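PDB 5YH1: member of s1p family of ribosomal proteins from Pyrococcus furiosus, which binds manganese in its DHH domain, the part crystallised here, and is probably an exonuclease of the DHH/RecJ type acting on nucleic acids. Local coordinates for residues I158-P166 with Y195-V206. Numbering follows the deposited sequence.
Sequences IVVIDHHDP and YELTAGMLATEV. With MN (manganese (II) ion), chain F.
His163 holds its CG between the backbone N and the carbonyl carbon (chi1 65°), which swings the imidazole into the bend of 195-199, while Tyr195, with CG trans to its own N (chi1 173°), brings a face of its phenol ring up to the CE1 corner of that imidazole. The two nitrogens of His163 do different work. His163 ND1 donates to Tyr195 O at 2.7 Å, in the carbonyl plane and on a lone pair, which leaves His163 NE2 to bind the manganese at 2.4 Å. On one face of the imidazole Thr198 CA makes a CH-pi contact, 3.6 Å from the ring centroid, and Ala199 N lies over the rim of the same face. His163 CE1 in turn sits above the Tyr195 ring, 3.3 Å from Tyr195 CE1, the two ring planes 31° apart. Tyr195 also turns an edge to the face of His164, whose ND1 is held by Asp162 OD1 at 2.7 Å on the syn side; the same oxygen takes His163 N from above the carboxylate plane. At the far end of the contact the packing is apolar: Ile161 CG2 slides past Leu202 CB at 3.7 Å, and Ile161 CD1 meets Val206 CG2 tip to tip, seating helix 199-210 against the end of strand 158-161. Tyr195 OH lies 2.7 Å from the oxygen of water 1, hydrogen-bonded to this manganese ligand; a leucine in place of Tyr195 would probably leave that metal-bound water without the tyrosine hydroxyl, and His164 without the aromatic edge against its face. Asp67, Asp137 and Asp229 complete the metal site, and Thr198, at the helix N-cap, hydrogen-bonds Asp67 through OG1. Asp162, His163 and His164, the DHH motif, thus supply a first-shell histidine held in rotation by a backbone carbonyl at one nitrogen and the metal at the other, consistent with metal-dependent nuclease chemistry.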
loop_
_atom_site.group_PDB
_atom_site.type_symbol
_atom_site.label_atom_id
_atom_site.label_comp_id
_atom_site.label_asym_id
_atom_site.label_seq_id
_atom_site.Cartn_x
_atom_site.Cartn_y
_atom_site.Cartn_z
ATOM N N ILE A 158 -26.557 -11.341 1.731
ATOM C CA ILE A 158 -25.675 -11.197 0.594
ATOM C C ILE A 158 -26.477 -11.296 -0.704
ATOM O O ILE A 158 -27.205 -12.272 -0.919
ATOM C CB ILE A 158 -24.577 -12.290 0.600
ATOM C CG1 ILE A 158 -23.761 -12.251 1.902
ATOM C CG2 ILE A 158 -23.646 -12.121 -0.589
ATOM C CD1 ILE A 158 -22.902 -13.481 2.123
ATOM N N VAL A 159 -26.346 -10.275 -1.546
ATOM C CA VAL A 159 -26.893 -10.271 -2.906
ATOM C C VAL A 159 -25.738 -10.379 -3.905
ATOM O O VAL A 159 -24.752 -9.641 -3.806
ATOM C CB VAL A 159 -27.688 -8.977 -3.175
ATOM C CG1 VAL A 159 -28.123 -8.876 -4.640
ATOM C CG2 VAL A 159 -28.891 -8.896 -2.238
ATOM N N VAL A 160 -25.852 -11.308 -4.850
ATOM C CA VAL A 160 -24.884 -11.436 -5.930
ATOM C C VAL A 160 -25.531 -11.177 -7.290
ATOM O O VAL A 160 -26.565 -11.782 -7.618
ATOM C CB VAL A 160 -24.253 -12.833 -5.970
ATOM C CG1 VAL A 160 -23.206 -12.892 -7.084
ATOM C CG2 VAL A 160 -23.641 -13.196 -4.617
ATOM N N ILE A 161 -24.913 -10.281 -8.063
ATOM C CA ILE A 161 -25.296 -9.990 -9.449
ATOM C C ILE A 161 -24.048 -10.198 -10.321
ATOM O O ILE A 161 -23.153 -9.355 -10.357
ATOM C CB ILE A 161 -25.808 -8.547 -9.612
ATOM C CG1 ILE A 161 -27.016 -8.295 -8.702
ATOM C CG2 ILE A 161 -26.184 -8.275 -11.062
ATOM C CD1 ILE A 161 -27.365 -6.835 -8.528
ATOM N N ASP A 162 -23.982 -11.332 -11.005
ATOM C CA ASP A 162 -22.787 -11.729 -11.724
ATOM C C ASP A 162 -23.178 -12.497 -12.995
ATOM O O ASP A 162 -24.332 -12.897 -13.158
ATOM C CB ASP A 162 -21.914 -12.578 -10.787
ATOM C CG ASP A 162 -20.492 -12.747 -11.277
ATOM O OD1 ASP A 162 -20.100 -12.085 -12.273
ATOM O OD2 ASP A 162 -19.757 -13.564 -10.655
ATOM N N HIS A 163 -22.224 -12.684 -13.903
ATOM C CA HIS A 163 -22.472 -13.425 -15.154
ATOM C C HIS A 163 -21.350 -14.400 -15.513
ATOM O O HIS A 163 -21.269 -14.864 -16.660
ATOM C CB HIS A 163 -22.726 -12.450 -16.314
ATOM C CG HIS A 163 -21.549 -11.596 -16.652
ATOM N ND1 HIS A 163 -20.964 -11.592 -17.900
ATOM C CD2 HIS A 163 -20.831 -10.733 -15.897
ATOM C CE1 HIS A 163 -19.946 -10.749 -17.901
ATOM N NE2 HIS A 163 -19.849 -10.216 -16.699
ATOM N N HIS A 164 -20.510 -14.726 -14.528
ATOM C CA HIS A 164 -19.516 -15.784 -14.662
ATOM C C HIS A 164 -20.140 -17.111 -14.277
ATOM O O HIS A 164 -21.095 -17.156 -13.492
ATOM C CB HIS A 164 -18.289 -15.483 -13.795
ATOM C CG HIS A 164 -17.595 -14.219 -14.186
ATOM N ND1 HIS A 164 -18.011 -12.977 -13.750
ATOM C CD2 HIS A 164 -16.553 -13.997 -15.022
ATOM C CE1 HIS A 164 -17.240 -12.048 -14.287
ATOM N NE2 HIS A 164 -16.350 -12.640 -15.062
ATOM N N ASP A 165 -19.590 -18.184 -14.833
ATOM C CA ASP A 165 -20.101 -19.535 -14.616
ATOM C C ASP A 165 -19.834 -20.003 -13.177
ATOM O O ASP A 165 -18.683 -20.085 -12.763
ATOM C CB ASP A 165 -19.446 -20.498 -15.621
ATOM C CG ASP A 165 -19.968 -21.934 -15.511
ATOM O OD1 ASP A 165 -20.990 -22.195 -14.832
ATOM O OD2 ASP A 165 -19.332 -22.814 -16.116
ATOM N N PRO A 166 -20.897 -20.312 -12.413
ATOM C CA PRO A 166 -20.663 -20.867 -11.074
ATOM C C PRO A 166 -19.947 -22.219 -11.087
ATOM O O PRO A 166 -19.364 -22.600 -10.081
ATOM C CB PRO A 166 -22.073 -20.997 -10.487
ATOM C CG PRO A 166 -22.907 -20.029 -11.268
ATOM C CD PRO A 166 -22.323 -20.025 -12.646
ATOM N N TYR A 195 -22.734 -16.000 -20.862
ATOM C CA TYR A 195 -21.860 -14.954 -20.319
ATOM C C TYR A 195 -22.126 -13.577 -20.914
ATOM O O TYR A 195 -21.834 -12.559 -20.291
ATOM C CB TYR A 195 -20.400 -15.344 -20.601
ATOM C CG TYR A 195 -19.362 -14.289 -20.258
ATOM C CD1 TYR A 195 -18.853 -14.178 -18.965
ATOM C CD2 TYR A 195 -18.880 -13.405 -21.229
ATOM C CE1 TYR A 195 -17.898 -13.220 -18.644
ATOM C CE2 TYR A 195 -17.929 -12.439 -20.914
ATOM C CZ TYR A 195 -17.434 -12.358 -19.621
ATOM O OH TYR A 195 -16.489 -11.413 -19.286
ATOM N N GLU A 196 -22.671 -13.544 -22.126
ATOM C CA GLU A 196 -22.775 -12.306 -22.881
ATOM C C GLU A 196 -23.834 -11.340 -22.351
ATOM O O GLU A 196 -23.878 -10.194 -22.768
ATOM C CB GLU A 196 -22.999 -12.594 -24.367
ATOM C CG GLU A 196 -24.187 -13.498 -24.672
ATOM C CD GLU A 196 -23.775 -14.947 -24.919
ATOM O OE1 GLU A 196 -24.099 -15.459 -26.013
ATOM O OE2 GLU A 196 -23.128 -15.564 -24.033
ATOM N N LEU A 197 -24.681 -11.793 -21.436
ATOM C CA LEU A 197 -25.523 -10.867 -20.668
ATOM C C LEU A 197 -24.724 -10.439 -19.431
ATOM O O LEU A 197 -24.632 -11.178 -18.438
ATOM C CB LEU A 197 -26.847 -11.527 -20.278
ATOM C CG LEU A 197 -27.903 -10.634 -19.636
ATOM C CD1 LEU A 197 -28.373 -9.540 -20.579
ATOM C CD2 LEU A 197 -29.067 -11.490 -19.180
ATOM N N THR A 198 -24.146 -9.241 -19.503
ATOM C CA THR A 198 -23.085 -8.834 -18.575
ATOM C C THR A 198 -23.611 -8.160 -17.310
ATOM O O THR A 198 -24.787 -7.793 -17.216
ATOM C CB THR A 198 -22.087 -7.885 -19.273
ATOM O OG1 THR A 198 -22.668 -6.587 -19.435
ATOM C CG2 THR A 198 -21.696 -8.437 -20.632
ATOM N N ALA A 199 -22.721 -7.963 -16.345
ATOM C CA ALA A 199 -23.121 -7.450 -15.027
ATOM C C ALA A 199 -23.756 -6.077 -15.114
ATOM O O ALA A 199 -24.710 -5.789 -14.398
ATOM C CB ALA A 199 -21.931 -7.423 -14.079
ATOM N N GLY A 200 -23.228 -5.230 -15.992
ATOM C CA GLY A 200 -23.773 -3.885 -16.178
ATOM C C GLY A 200 -25.171 -3.885 -16.774
ATOM O O GLY A 200 -25.972 -2.992 -16.498
HETATM N N MSE A 201 -25.458 -4.877 -17.607
HETATM C CA MSE A 201 -26.803 -5.063 -18.149
HETATM C C MSE A 201 -27.699 -5.481 -17.013
HETATM O O MSE A 201 -28.693 -4.817 -16.713
HETATM C CB MSE A 201 -26.813 -6.107 -19.267
HETATM C CG MSE A 201 -26.139 -5.579 -20.529
HETATM SE SE MSE A 201 -25.785 -7.008 -21.848
HETATM C CE MSE A 201 -24.128 -6.198 -22.533
ATOM N N LEU A 202 -27.341 -6.571 -16.353
ATOM C CA LEU A 202 -28.125 -7.065 -15.208
ATOM C C LEU A 202 -28.342 -6.003 -14.136
ATOM O O LEU A 202 -29.461 -5.821 -13.648
ATOM C CB LEU A 202 -27.412 -8.233 -14.551
ATOM C CG LEU A 202 -27.208 -9.455 -15.419
ATOM C CD1 LEU A 202 -26.216 -10.403 -14.754
ATOM C CD2 LEU A 202 -28.548 -10.141 -15.679
ATOM N N ALA A 203 -27.268 -5.295 -13.790
ATOM C CA ALA A 203 -27.306 -4.343 -12.686
ATOM C C ALA A 203 -28.149 -3.135 -13.015
ATOM O O ALA A 203 -28.801 -2.562 -12.135
ATOM C CB ALA A 203 -25.897 -3.916 -12.305
ATOM N N THR A 204 -28.106 -2.709 -14.274
ATOM C CA THR A 204 -28.963 -1.606 -14.709
ATOM C C THR A 204 -30.436 -1.998 -14.576
ATOM O O THR A 204 -31.237 -1.210 -14.079
ATOM C CB THR A 204 -28.641 -1.161 -16.150
ATOM O OG1 THR A 204 -27.312 -0.630 -16.201
ATOM C CG2 THR A 204 -29.614 -0.101 -16.623
ATOM N N GLU A 205 -30.789 -3.224 -14.963
ATOM C CA GLU A 205 -32.186 -3.672 -14.816
ATOM C C GLU A 205 -32.559 -3.762 -13.330
ATOM O O GLU A 205 -33.604 -3.241 -12.921
ATOM C CB GLU A 205 -32.446 -4.996 -15.528
ATOM C CG GLU A 205 -32.169 -4.984 -17.033
ATOM C CD GLU A 205 -33.144 -4.143 -17.869
ATOM O OE1 GLU A 205 -34.108 -3.560 -17.331
ATOM O OE2 GLU A 205 -32.947 -4.061 -19.099
ATOM N N VAL A 206 -31.694 -4.353 -12.504
ATOM C CA VAL A 206 -31.956 -4.367 -11.058
ATOM C C VAL A 206 -32.155 -2.948 -10.550
ATOM O O VAL A 206 -33.097 -2.681 -9.784
ATOM C CB VAL A 206 -30.860 -5.072 -10.235
ATOM C CG1 VAL A 206 -31.118 -4.891 -8.743
ATOM C CG2 VAL A 206 -30.803 -6.553 -10.565
HETATM MN MN MN F . -18.181 -8.506 -16.590
HETATM O O HOH W 1 -16.624 -10.037 -17.023
HETATM O O HOH W 2 -16.388 -7.336 -16.249
#